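Local coordinates for pyruvate kinase (Pyrobaculum aerophilum, PDB 3QTG), which catalyses the last step of glycolysis, the transfer of a phosphoryl group from phosphoenolpyruvate to ADP that yields pyruvate and ATP, at residues R194-Y199 and R407-S411; L373-V379 and P443-T447; V398-P404 and A417-I423; Y428-L432 and A446-I450. All coordinates share one frame; numbering follows the deposited sequence.

Contact 1. Residues R194-Y199 and R407-S411; sequences RDNIDY and RVARS
Asp195 and Arg407 pair across the seam as a salt bridge, with OD1 of Asp195 2.8 Å from NH1 of Arg407. The hydrogen bond within it is weak, because the N-H...O angle is bent to 116°. Carboxylate and guanidinium planes are turned 56° from one another, so the two groups do not share a plane. A bend in the Arg407 chain at chi3 (80°) sets one face of its guanidinium toward O of Asp195, which lies nearer the rim than the centre.

Asp198 meets Arg410 in another way, its carboxylate resting on the aliphatic stem, with OD1 3.6 Å from CB of Arg410. The extended chain of Arg410 runs on to a salt bridge with Glu68, and NH1 reaches Asp198 through a water that also donates to O of Asp195. A second water links the same OD1 to O of Arg407, while OD2 is held by Arg65 and the backbone N of Val77.

At the far end, OH of Tyr199 donates to O of Ser411 at 2.6 Å, the acceptor lying near the ring plane. A third water spans O of Asp198 and OG of Ser411. This polar, water-bridged seam is an interdomain interface, joining the entry to strand 199-202 of the TIM barrel to helix 406-412 of the C-terminal alpha/beta domain.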
loop_
_atom_site.group_PDB
_atom_site.type_symbol
_atom_site.label_atom_id
_atom_site.label_comp_id
_atom_site.label_asym_id
_atom_site.label_seq_id
_atom_site.Cartn_x
_atom_site.Cartn_y
_atom_site.Cartn_z
ATOM N N ARG A 194 44.553 -17.711 -16.503
ATOM C CA ARG A 194 43.408 -16.828 -16.591
ATOM C C ARG A 194 42.066 -17.550 -16.582
ATOM O O ARG A 194 41.042 -16.946 -16.238
ATOM C CB ARG A 194 43.510 -15.976 -17.850
ATOM C CG ARG A 194 43.577 -16.798 -19.117
ATOM C CD ARG A 194 43.502 -15.914 -20.316
ATOM N NE ARG A 194 43.565 -16.668 -21.567
ATOM C CZ ARG A 194 44.703 -16.981 -22.175
ATOM N NH1 ARG A 194 45.854 -16.623 -21.633
ATOM N NH2 ARG A 194 44.691 -17.654 -23.314
ATOM N N ASP A 195 42.059 -18.826 -16.975
ATOM C CA ASP A 195 40.817 -19.578 -17.036
ATOM C C ASP A 195 40.330 -19.990 -15.628
ATOM O O ASP A 195 39.177 -20.369 -15.431
ATOM C CB ASP A 195 40.939 -20.761 -18.014
ATOM C CG ASP A 195 40.756 -20.329 -19.487
ATOM O OD1 ASP A 195 40.180 -19.235 -19.739
ATOM O OD2 ASP A 195 41.179 -21.075 -20.394
ATOM N N ASN A 196 41.231 -19.877 -14.656
ATOM C CA ASN A 196 40.926 -20.190 -13.274
ATOM C C ASN A 196 40.592 -18.971 -12.418
ATOM O O ASN A 196 40.441 -19.090 -11.207
ATOM C CB ASN A 196 42.081 -20.978 -12.661
ATOM C CG ASN A 196 41.853 -22.463 -12.723
ATOM O OD1 ASN A 196 40.845 -22.963 -12.226
ATOM N ND2 ASN A 196 42.792 -23.184 -13.334
ATOM N N ILE A 197 40.460 -17.811 -13.053
ATOM C CA ILE A 197 40.182 -16.567 -12.333
ATOM C C ILE A 197 38.765 -16.023 -12.618
ATOM O O ILE A 197 38.425 -15.675 -13.758
ATOM C CB ILE A 197 41.234 -15.489 -12.618
ATOM C CG1 ILE A 197 42.636 -15.996 -12.245
ATOM C CG2 ILE A 197 40.922 -14.238 -11.835
ATOM C CD1 ILE A 197 43.702 -15.019 -12.546
ATOM N N ASP A 198 37.969 -15.934 -11.559
ATOM C CA ASP A 198 36.537 -15.695 -11.682
ATOM C C ASP A 198 36.183 -14.214 -11.549
ATOM O O ASP A 198 35.260 -13.739 -12.194
ATOM C CB ASP A 198 35.795 -16.563 -10.657
ATOM C CG ASP A 198 36.203 -18.059 -10.752
ATOM O OD1 ASP A 198 36.110 -18.636 -11.867
ATOM O OD2 ASP A 198 36.620 -18.652 -9.725
ATOM N N TYR A 199 36.937 -13.488 -10.735
ATOM C CA TYR A 199 36.698 -12.059 -10.513
ATOM C C TYR A 199 38.009 -11.314 -10.475
ATOM O O TYR A 199 38.987 -11.810 -9.923
ATOM C CB TYR A 199 35.999 -11.835 -9.170
ATOM C CG TYR A 199 34.563 -12.307 -9.124
ATOM C CD1 TYR A 199 33.506 -11.402 -9.296
ATOM C CD2 TYR A 199 34.256 -13.657 -8.904
ATOM C CE1 TYR A 199 32.183 -11.839 -9.257
ATOM C CE2 TYR A 199 32.950 -14.095 -8.867
ATOM C CZ TYR A 199 31.918 -13.181 -9.047
ATOM O OH TYR A 199 30.617 -13.615 -8.990
ATOM N N ARG A 407 32.814 -22.975 -14.867
ATOM C CA ARG A 407 33.169 -21.570 -14.684
ATOM C C ARG A 407 31.978 -20.688 -14.242
ATOM O O ARG A 407 32.156 -19.723 -13.493
ATOM C CB ARG A 407 33.853 -21.012 -15.932
ATOM C CG ARG A 407 35.236 -21.598 -16.147
ATOM C CD ARG A 407 35.867 -21.139 -17.464
ATOM N NE ARG A 407 36.425 -19.791 -17.329
ATOM C CZ ARG A 407 37.159 -19.169 -18.251
ATOM N NH1 ARG A 407 37.442 -19.756 -19.417
ATOM N NH2 ARG A 407 37.607 -17.944 -18.006
ATOM N N VAL A 408 30.780 -21.014 -14.717
ATOM C CA VAL A 408 29.553 -20.368 -14.225
ATOM C C VAL A 408 29.281 -20.741 -12.755
ATOM O O VAL A 408 29.000 -19.868 -11.924
ATOM C CB VAL A 408 28.307 -20.682 -15.139
ATOM C CG1 VAL A 408 27.041 -20.088 -14.540
ATOM C CG2 VAL A 408 28.506 -20.126 -16.559
ATOM N N ALA A 409 29.408 -22.023 -12.416
ATOM C CA ALA A 409 29.222 -22.441 -11.023
ATOM C C ALA A 409 30.117 -21.658 -10.056
ATOM O O ALA A 409 29.671 -21.245 -8.991
ATOM C CB ALA A 409 29.442 -23.952 -10.863
ATOM N N ARG A 410 31.380 -21.474 -10.440
ATOM C CA ARG A 410 32.341 -20.739 -9.632
ATOM C C ARG A 410 31.970 -19.266 -9.467
ATOM O O ARG A 410 32.165 -18.691 -8.415
ATOM C CB ARG A 410 33.722 -20.854 -10.265
ATOM C CG ARG A 410 34.362 -22.227 -10.099
ATOM C CD ARG A 410 35.499 -22.399 -11.100
ATOM N NE ARG A 410 36.095 -23.721 -11.021
ATOM C CZ ARG A 410 36.998 -24.202 -11.884
ATOM N NH1 ARG A 410 37.432 -23.470 -12.915
ATOM N NH2 ARG A 410 37.464 -25.431 -11.722
ATOM N N SER A 411 31.476 -18.653 -10.535
ATOM C CA SER A 411 31.089 -17.259 -10.516
ATOM C C SER A 411 29.955 -17.036 -9.494
ATOM O O SER A 411 29.988 -16.082 -8.713
ATOM C CB SER A 411 30.631 -16.872 -11.923
ATOM O OG SER A 411 30.671 -15.479 -12.124
HETATM O O HOH W 1 37.235 -20.387 -13.394
HETATM O O HOH W 2 34.251 -17.842 -13.620
HETATM O O HOH W 3 33.362 -15.303 -13.546
#

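Contact 2. Residues L373-V379 and P443-T447; sequences LGANILV and PFVAT
Two neighbouring parallel strands in the sheet of the C-terminal alpha/beta domain meet here, Asn376 to Val379 lying beside Phe444 to Thr447. The ladder alternates from strand to strand. Asn376 N donates to O of Pro443, Val445 N to O of Asn376, Leu378 N to O of Val445, and Thr447 N to O of Leu378. The first is the longest, at 3.2 Å from Asn376 N to Pro443 O, and its donor stands above the carbonyl plane. The second is straighter, with 169° at the hydrogen and the donor almost in line with the C=O bond of Asn376. CA-H...O contacts fill in between these bonds, as from CA of Ile377 to O of Val445 at 3.3 Å.

Just before the ladder, Gly374 follows helix 358-373 with positive phi, in a Schellman motif, and Pro443 follows a cis peptide bond. CG of this proline packs against O of Leu373 at 3.5 Å, and its CB touches CB of Ala375 at 3.7 Å.

Side chains alternate between the two sheet faces. Ile377, Val379, Val445 and Thr447 share one, covered by helix 358-373, and there CG2 of Val445, set anti to its carbonyl carbon, meets CB of Ala375 at 4.0 Å. Leu378, Phe444 and Ala446 belong to the other, under helix 428-439. CB of Leu378 lies 3.9 Å from CB of Ala446, and its CD1 crosses toward CB of Phe444. On the first face, OG1 of Thr447 is buried without a hydrogen-bonding partner in the model.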
loop_
_atom_site.group_PDB
_atom_site.type_symbol
_atom_site.label_atom_id
_atom_site.label_comp_id
_atom_site.label_asym_id
_atom_site.label_seq_id
_atom_site.Cartn_x
_atom_site.Cartn_y
_atom_site.Cartn_z
ATOM N N LEU A 373 4.534 -19.589 -1.150
ATOM C CA LEU A 373 4.295 -21.024 -1.023
ATOM C C LEU A 373 5.239 -21.697 -0.047
ATOM O O LEU A 373 5.137 -22.901 0.161
ATOM C CB LEU A 373 4.422 -21.723 -2.379
ATOM C CG LEU A 373 3.700 -21.089 -3.551
ATOM C CD1 LEU A 373 4.195 -21.729 -4.826
ATOM C CD2 LEU A 373 2.166 -21.192 -3.411
ATOM N N GLY A 374 6.167 -20.926 0.526
ATOM C CA GLY A 374 7.217 -21.469 1.375
ATOM C C GLY A 374 8.150 -22.402 0.626
ATOM O O GLY A 374 8.623 -23.398 1.183
ATOM N N ALA A 375 8.435 -22.067 -0.636
ATOM C CA ALA A 375 9.105 -22.988 -1.563
ATOM C C ALA A 375 10.579 -22.651 -1.820
ATOM O O ALA A 375 10.974 -21.492 -1.782
ATOM C CB ALA A 375 8.330 -23.016 -2.893
ATOM N N ASN A 376 11.390 -23.668 -2.095
ATOM C CA ASN A 376 12.730 -23.414 -2.620
ATOM C C ASN A 376 12.718 -23.204 -4.123
ATOM O O ASN A 376 11.930 -23.829 -4.848
ATOM C CB ASN A 376 13.741 -24.507 -2.227
ATOM C CG ASN A 376 14.236 -24.346 -0.781
ATOM O OD1 ASN A 376 15.284 -23.708 -0.497
ATOM N ND2 ASN A 376 13.450 -24.869 0.146
ATOM N N ILE A 377 13.591 -22.306 -4.574
ATOM C CA ILE A 377 13.773 -22.042 -5.991
ATOM C C ILE A 377 14.917 -22.848 -6.537
ATOM O O ILE A 377 16.007 -22.901 -5.941
ATOM C CB ILE A 377 13.988 -20.537 -6.288
ATOM C CG1 ILE A 377 12.831 -19.728 -5.701
ATOM C CG2 ILE A 377 14.216 -20.294 -7.821
ATOM C CD1 ILE A 377 12.974 -18.175 -5.808
ATOM N N LEU A 378 14.649 -23.471 -7.685
ATOM C CA LEU A 378 15.636 -24.208 -8.454
ATOM C C LEU A 378 15.731 -23.544 -9.816
ATOM O O LEU A 378 14.712 -23.219 -10.399
ATOM C CB LEU A 378 15.188 -25.672 -8.628
ATOM C CG LEU A 378 15.294 -26.694 -7.495
ATOM C CD1 LEU A 378 14.603 -26.234 -6.212
ATOM C CD2 LEU A 378 14.675 -28.026 -7.974
ATOM N N VAL A 379 16.940 -23.328 -10.320
ATOM C CA VAL A 379 17.140 -22.692 -11.629
ATOM C C VAL A 379 18.119 -23.503 -12.444
ATOM O O VAL A 379 19.200 -23.853 -11.942
ATOM C CB VAL A 379 17.796 -21.265 -11.528
ATOM C CG1 VAL A 379 17.716 -20.521 -12.866
ATOM C CG2 VAL A 379 17.186 -20.444 -10.434
ATOM N N PRO A 443 7.751 -27.809 -0.766
ATOM C CA PRO A 443 7.441 -27.210 -2.066
ATOM C C PRO A 443 8.665 -26.723 -2.866
ATOM O O PRO A 443 9.693 -26.328 -2.284
ATOM C CB PRO A 443 6.523 -26.024 -1.700
ATOM C CG PRO A 443 6.196 -26.172 -0.241
ATOM C CD PRO A 443 7.384 -26.895 0.331
ATOM N N PHE A 444 8.562 -26.778 -4.195
ATOM C CA PHE A 444 9.565 -26.150 -5.057
ATOM C C PHE A 444 8.961 -25.342 -6.216
ATOM O O PHE A 444 7.826 -25.596 -6.647
ATOM C CB PHE A 444 10.638 -27.145 -5.532
ATOM C CG PHE A 444 10.155 -28.147 -6.559
ATOM C CD1 PHE A 444 9.914 -27.762 -7.878
ATOM C CD2 PHE A 444 9.986 -29.490 -6.209
ATOM C CE1 PHE A 444 9.472 -28.678 -8.828
ATOM C CE2 PHE A 444 9.535 -30.436 -7.157
ATOM C CZ PHE A 444 9.276 -30.028 -8.466
ATOM N N VAL A 445 9.740 -24.355 -6.672
ATOM C CA VAL A 445 9.500 -23.572 -7.870
ATOM C C VAL A 445 10.770 -23.691 -8.713
ATOM O O VAL A 445 11.815 -23.118 -8.356
ATOM C CB VAL A 445 9.223 -22.089 -7.533
ATOM C CG1 VAL A 445 9.160 -21.224 -8.801
ATOM C CG2 VAL A 445 7.946 -21.922 -6.696
ATOM N N ALA A 446 10.688 -24.444 -9.813
ATOM C CA ALA A 446 11.835 -24.726 -10.668
ATOM C C ALA A 446 11.689 -24.044 -12.028
ATOM O O ALA A 446 10.657 -24.171 -12.656
ATOM C CB ALA A 446 12.002 -26.238 -10.839
ATOM N N THR A 447 12.724 -23.322 -12.474
ATOM C CA THR A 447 12.692 -22.601 -13.765
ATOM C C THR A 447 13.930 -22.676 -14.632
ATOM O O THR A 447 15.035 -22.929 -14.168
ATOM C CB THR A 447 12.564 -21.051 -13.624
ATOM O OG1 THR A 447 13.005 -20.606 -12.329
ATOM C CG2 THR A 447 11.229 -20.591 -13.922
#

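Contact 3. Residues V398-P404 and A417-I423; sequences VVYVGTP and ALEPLYI
Val399 and Leu418 lie side by side on adjacent parallel strands of a beta-alpha-beta unit whose crossover is helix 406-412. CD2 of Leu418 does the touching, 3.6 Å from CB of Val399, and it also reaches CG2 of Val401 at 4.1 Å. On the other face of the sheet Glu419 runs alongside Tyr400, pointing the same way, its carboxylate turned 71° from the ring. OE2 of Glu419 approaches CE1 of Tyr400 obliquely at 3.3 Å and has a long, weak ion pair with Arg14. CG1 of Val398 sits over one face of the same ring, toward its rim, and 3.8 Å from CB of Glu419.

Six backbone hydrogen bonds set this register, beginning with Val399 N to Ala417 O and ending with Ile423 N to Thr403 O. Where Gly402 brings no side chain, CD1 of Ile423 rests on its CA at 3.9 Å.

Farther out, Leu412 of the crossover helix covers Leu418 and Val401, while Leu435 and Lys439 of helix 428-439 pack on Leu421 from the opposite face. At the C-terminal end the Tyr422 side chain extends with CG anti to the backbone N (chi1 175°), and CE1 at its ring edge lies 3.3 Å from O of Pro404.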
loop_
_atom_site.group_PDB
_atom_site.type_symbol
_atom_site.label_atom_id
_atom_site.label_comp_id
_atom_site.label_asym_id
_atom_site.label_seq_id
_atom_site.Cartn_x
_atom_site.Cartn_y
_atom_site.Cartn_z
ATOM N N VAL A 398 17.782 -20.797 0.230
ATOM C CA VAL A 398 18.762 -21.233 -0.769
ATOM C C VAL A 398 18.150 -21.433 -2.156
ATOM O O VAL A 398 17.043 -21.934 -2.283
ATOM C CB VAL A 398 19.489 -22.523 -0.319
ATOM C CG1 VAL A 398 20.365 -23.082 -1.440
ATOM C CG2 VAL A 398 20.326 -22.230 0.920
ATOM N N VAL A 399 18.897 -21.017 -3.181
ATOM C CA VAL A 399 18.520 -21.168 -4.577
ATOM C C VAL A 399 19.499 -22.149 -5.201
ATOM O O VAL A 399 20.699 -21.851 -5.368
ATOM C CB VAL A 399 18.523 -19.794 -5.333
ATOM C CG1 VAL A 399 18.065 -19.949 -6.794
ATOM C CG2 VAL A 399 17.672 -18.768 -4.598
ATOM N N TYR A 400 19.001 -23.338 -5.527
ATOM C CA TYR A 400 19.821 -24.352 -6.194
ATOM C C TYR A 400 19.923 -24.035 -7.666
ATOM O O TYR A 400 18.900 -23.844 -8.343
ATOM C CB TYR A 400 19.215 -25.729 -5.987
ATOM C CG TYR A 400 19.114 -26.040 -4.524
ATOM C CD1 TYR A 400 20.237 -26.484 -3.813
ATOM C CD2 TYR A 400 17.922 -25.832 -3.835
ATOM C CE1 TYR A 400 20.159 -26.752 -2.463
ATOM C CE2 TYR A 400 17.835 -26.098 -2.477
ATOM C CZ TYR A 400 18.963 -26.562 -1.806
ATOM O OH TYR A 400 18.885 -26.828 -0.465
ATOM N N VAL A 401 21.149 -23.944 -8.163
ATOM C CA VAL A 401 21.351 -23.614 -9.558
ATOM C C VAL A 401 22.121 -24.727 -10.230
ATOM O O VAL A 401 23.245 -25.014 -9.853
ATOM C CB VAL A 401 22.123 -22.279 -9.736
ATOM C CG1 VAL A 401 22.249 -21.911 -11.211
ATOM C CG2 VAL A 401 21.470 -21.146 -8.934
ATOM N N GLY A 402 21.517 -25.349 -11.235
ATOM C CA GLY A 402 22.219 -26.313 -12.045
ATOM C C GLY A 402 22.805 -25.572 -13.218
ATOM O O GLY A 402 22.136 -24.704 -13.796
ATOM N N THR A 403 24.055 -25.893 -13.556
ATOM C CA THR A 403 24.705 -25.354 -14.747
ATOM C C THR A 403 25.645 -26.393 -15.399
ATOM O O THR A 403 26.264 -27.194 -14.698
ATOM C CB THR A 403 25.438 -23.981 -14.446
ATOM O OG1 THR A 403 25.967 -23.428 -15.652
ATOM C CG2 THR A 403 26.561 -24.121 -13.439
ATOM N N PRO A 404 25.743 -26.402 -16.742
ATOM C CA PRO A 404 26.736 -27.323 -17.355
ATOM C C PRO A 404 28.154 -26.743 -17.470
ATOM O O PRO A 404 29.059 -27.406 -17.979
ATOM C CB PRO A 404 26.155 -27.588 -18.755
ATOM C CG PRO A 404 25.248 -26.394 -19.045
ATOM C CD PRO A 404 24.976 -25.647 -17.755
ATOM N N ALA A 417 22.555 -16.271 -1.777
ATOM C CA ALA A 417 21.664 -17.459 -1.663
ATOM C C ALA A 417 21.944 -18.608 -2.610
ATOM O O ALA A 417 21.390 -19.701 -2.432
ATOM C CB ALA A 417 20.149 -17.065 -1.721
ATOM N N LEU A 418 22.775 -18.379 -3.625
ATOM C CA LEU A 418 22.933 -19.366 -4.690
ATOM C C LEU A 418 23.771 -20.547 -4.268
ATOM O O LEU A 418 24.858 -20.393 -3.677
ATOM C CB LEU A 418 23.504 -18.752 -5.977
ATOM C CG LEU A 418 22.763 -17.564 -6.606
ATOM C CD1 LEU A 418 23.337 -17.313 -7.975
ATOM C CD2 LEU A 418 21.239 -17.793 -6.672
ATOM N N GLU A 419 23.254 -21.731 -4.574
ATOM C CA GLU A 419 24.038 -22.953 -4.430
ATOM C C GLU A 419 24.260 -23.604 -5.796
ATOM O O GLU A 419 23.409 -24.348 -6.286
ATOM C CB GLU A 419 23.433 -23.942 -3.434
ATOM C CG GLU A 419 24.522 -24.867 -2.899
ATOM C CD GLU A 419 23.981 -26.105 -2.236
ATOM O OE1 GLU A 419 24.344 -27.214 -2.682
ATOM O OE2 GLU A 419 23.188 -25.972 -1.281
ATOM N N PRO A 420 25.410 -23.301 -6.410
ATOM C CA PRO A 420 25.685 -23.785 -7.747
ATOM C C PRO A 420 26.159 -25.233 -7.783
ATOM O O PRO A 420 27.070 -25.626 -7.045
ATOM C CB PRO A 420 26.745 -22.807 -8.268
ATOM C CG PRO A 420 27.448 -22.308 -7.030
ATOM C CD PRO A 420 26.486 -22.429 -5.881
ATOM N N LEU A 421 25.530 -26.003 -8.663
ATOM C CA LEU A 421 25.766 -27.429 -8.829
ATOM C C LEU A 421 26.163 -27.679 -10.272
ATOM O O LEU A 421 25.467 -27.261 -11.199
ATOM C CB LEU A 421 24.484 -28.214 -8.519
ATOM C CG LEU A 421 23.863 -28.006 -7.129
ATOM C CD1 LEU A 421 22.383 -28.317 -7.120
ATOM C CD2 LEU A 421 24.605 -28.820 -6.059
ATOM N N TYR A 422 27.292 -28.349 -10.463
ATOM C CA TYR A 422 27.714 -28.742 -11.795
ATOM C C TYR A 422 26.843 -29.902 -12.265
ATOM O O TYR A 422 26.868 -30.981 -11.668
ATOM C CB TYR A 422 29.190 -29.125 -11.822
ATOM C CG TYR A 422 29.630 -29.646 -13.172
ATOM C CD1 TYR A 422 29.739 -28.791 -14.267
ATOM C CD2 TYR A 422 29.912 -30.996 -13.356
ATOM C CE1 TYR A 422 30.135 -29.264 -15.515
ATOM C CE2 TYR A 422 30.309 -31.484 -14.594
ATOM C CZ TYR A 422 30.416 -30.614 -15.672
ATOM O OH TYR A 422 30.804 -31.096 -16.906
ATOM N N ILE A 423 26.060 -29.654 -13.318
ATOM C CA ILE A 423 25.163 -30.653 -13.910
ATOM C C ILE A 423 25.257 -30.600 -15.445
ATOM O O ILE A 423 24.678 -29.709 -16.065
ATOM C CB ILE A 423 23.684 -30.442 -13.468
ATOM C CG1 ILE A 423 23.552 -30.539 -11.947
ATOM C CG2 ILE A 423 22.750 -31.468 -14.140
ATOM C CD1 ILE A 423 22.198 -30.123 -11.428
#

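Contact 4. Residues Y428-L432 and A446-I450; sequences YEEGL and ATYGI. With SO4 (sulfate ion), chain C.
Tyr428 and Tyr448 make the aromatic contact. Their rings are nearly parallel, 15° apart, but strongly offset, with centroids 4.8 Å apart. What covers the face of Tyr448 is instead the CB of Tyr428, a CH-pi contact 3.4 Å from the ring centroid and almost on its normal. CB of Tyr448 lies 3.5 Å from CD2 of Tyr428. The Tyr448 side chain takes the crowded position, CG between backbone N and carbonyl carbon (chi1 66°), which turns its ring toward CB of Tyr428.

Apolar contacts continue with Leu432, one turn along. Its CD1 touches CB of Ala446 at 3.9 Å and approaches O of Thr447, while CD2 packs obliquely on CD2 of Tyr448. Here the first turn of helix 428-439 lies over the end of strand 444-448, nearly antiparallel to it, the usual helix-on-sheet layering of an alpha/beta domain.

Of the polar contacts, Tyr448 OH donates to OE1 of Glu429, which comes up at the ring edge after a bend at chi2; the modelled separation is too short to be trusted. Lys458 of a second subunit forms a long, weak ion pair with the same OE1. Tyr428 OH points to O1 of a sulfate at 2.7 Å, though a close neighbour makes the hydroxyl's place less sure. Ser381 OG and backbone N atoms of Met382, Ser383, Thr385 and Leu386 also bind this sulfate, probably from the crystallisation liquor.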
loop_
_atom_site.group_PDB
_atom_site.type_symbol
_atom_site.label_atom_id
_atom_site.label_comp_id
_atom_site.label_asym_id
_atom_site.label_seq_id
_atom_site.Cartn_x
_atom_site.Cartn_y
_atom_site.Cartn_z
ATOM N N TYR A 428 17.914 -27.305 -21.827
ATOM C CA TYR A 428 17.326 -26.760 -20.619
ATOM C C TYR A 428 16.411 -27.757 -19.942
ATOM O O TYR A 428 16.534 -27.975 -18.737
ATOM C CB TYR A 428 16.531 -25.514 -20.944
ATOM C CG TYR A 428 17.354 -24.262 -20.997
ATOM C CD1 TYR A 428 17.506 -23.571 -22.190
ATOM C CD2 TYR A 428 17.985 -23.765 -19.854
ATOM C CE1 TYR A 428 18.256 -22.409 -22.249
ATOM C CE2 TYR A 428 18.738 -22.593 -19.901
ATOM C CZ TYR A 428 18.862 -21.925 -21.103
ATOM O OH TYR A 428 19.607 -20.786 -21.185
ATOM N N GLU A 429 15.518 -28.364 -20.731
ATOM C CA GLU A 429 14.513 -29.276 -20.211
ATOM C C GLU A 429 15.138 -30.483 -19.517
ATOM O O GLU A 429 14.695 -30.864 -18.443
ATOM C CB GLU A 429 13.474 -29.673 -21.283
ATOM C CG GLU A 429 12.065 -29.967 -20.700
ATOM C CD GLU A 429 11.275 -28.701 -20.288
ATOM O OE1 GLU A 429 11.017 -27.851 -21.167
ATOM O OE2 GLU A 429 10.899 -28.555 -19.088
ATOM N N GLU A 430 16.194 -31.046 -20.103
ATOM C CA GLU A 430 16.920 -32.164 -19.487
ATOM C C GLU A 430 17.678 -31.699 -18.223
ATOM O O GLU A 430 17.673 -32.379 -17.187
ATOM C CB GLU A 430 17.847 -32.818 -20.523
ATOM C CG GLU A 430 18.969 -33.701 -19.967
ATOM C CD GLU A 430 19.906 -34.243 -21.056
ATOM O OE1 GLU A 430 19.395 -34.854 -22.034
ATOM O OE2 GLU A 430 21.145 -34.073 -20.934
ATOM N N GLY A 431 18.298 -30.523 -18.308
ATOM C CA GLY A 431 18.953 -29.926 -17.161
ATOM C C GLY A 431 18.027 -29.725 -15.978
ATOM O O GLY A 431 18.346 -30.123 -14.856
ATOM N N LEU A 432 16.868 -29.117 -16.230
ATOM C CA LEU A 432 15.893 -28.868 -15.154
ATOM C C LEU A 432 15.387 -30.163 -14.504
ATOM O O LEU A 432 15.208 -30.219 -13.289
ATOM C CB LEU A 432 14.727 -27.989 -15.631
ATOM C CG LEU A 432 13.912 -27.331 -14.500
ATOM C CD1 LEU A 432 14.751 -26.321 -13.670
ATOM C CD2 LEU A 432 12.631 -26.673 -15.033
ATOM N N ALA A 446 10.688 -24.444 -9.813
ATOM C CA ALA A 446 11.835 -24.726 -10.668
ATOM C C ALA A 446 11.689 -24.044 -12.028
ATOM O O ALA A 446 10.657 -24.171 -12.656
ATOM C CB ALA A 446 12.002 -26.238 -10.839
ATOM N N THR A 447 12.724 -23.322 -12.474
ATOM C CA THR A 447 12.692 -22.601 -13.765
ATOM C C THR A 447 13.930 -22.676 -14.632
ATOM O O THR A 447 15.035 -22.929 -14.168
ATOM C CB THR A 447 12.564 -21.051 -13.624
ATOM O OG1 THR A 447 13.005 -20.606 -12.329
ATOM C CG2 THR A 447 11.229 -20.591 -13.922
ATOM N N TYR A 448 13.717 -22.373 -15.902
ATOM C CA TYR A 448 14.758 -21.878 -16.786
ATOM C C TYR A 448 14.136 -20.850 -17.743
ATOM O O TYR A 448 12.900 -20.801 -17.923
ATOM C CB TYR A 448 15.449 -23.022 -17.562
ATOM C CG TYR A 448 14.556 -23.748 -18.542
ATOM C CD1 TYR A 448 14.213 -23.160 -19.757
ATOM C CD2 TYR A 448 14.055 -25.018 -18.259
ATOM C CE1 TYR A 448 13.386 -23.798 -20.665
ATOM C CE2 TYR A 448 13.232 -25.678 -19.168
ATOM C CZ TYR A 448 12.907 -25.051 -20.372
ATOM O OH TYR A 448 12.083 -25.651 -21.288
ATOM N N GLY A 449 14.991 -20.034 -18.358
ATOM C CA GLY A 449 14.528 -19.190 -19.438
ATOM C C GLY A 449 15.539 -18.199 -19.944
ATOM O O GLY A 449 16.202 -17.532 -19.153
ATOM N N ILE A 450 15.640 -18.097 -21.268
ATOM C CA ILE A 450 16.518 -17.114 -21.909
ATOM C C ILE A 450 15.717 -16.110 -22.704
ATOM O O ILE A 450 14.605 -16.417 -23.151
ATOM C CB ILE A 450 17.579 -17.752 -22.855
ATOM C CG1 ILE A 450 16.954 -18.720 -23.859
ATOM C CG2 ILE A 450 18.652 -18.434 -22.066
ATOM C CD1 ILE A 450 16.916 -18.183 -25.271
HETATM S S SO4 C . 20.806 -18.411 -18.577
HETATM O O1 SO4 C . 20.709 -19.801 -18.962
HETATM O O2 SO4 C . 22.223 -18.025 -18.590
HETATM O O3 SO4 C . 20.270 -18.210 -17.231
HETATM O O4 SO4 C . 20.071 -17.527 -19.482
#

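In the fold
Contacts 2, 3 and 4 build one sheet and its cover, and contact 1 joins that domain to the barrel. Contacts 2 and 3, with centres about 13 Å apart, are stitched by Val379 N and Tyr400 O, a probable hydrogen bond of 2.8 Å. Contacts 2 and 4 share Ala446 and Thr447, a strand paired at its edge in one and covered by helix 428-439 in the other. Helix 406-412 links contacts 1 and 3, its Ala409 packing on Pro420. Only contact 1 comes near the active site: the side chain of Tyr199 lies about 8 Å from that of Arg46, which probably binds the substrate. The sulfate of contact 4 is about 6 Å from the side chain of Val379.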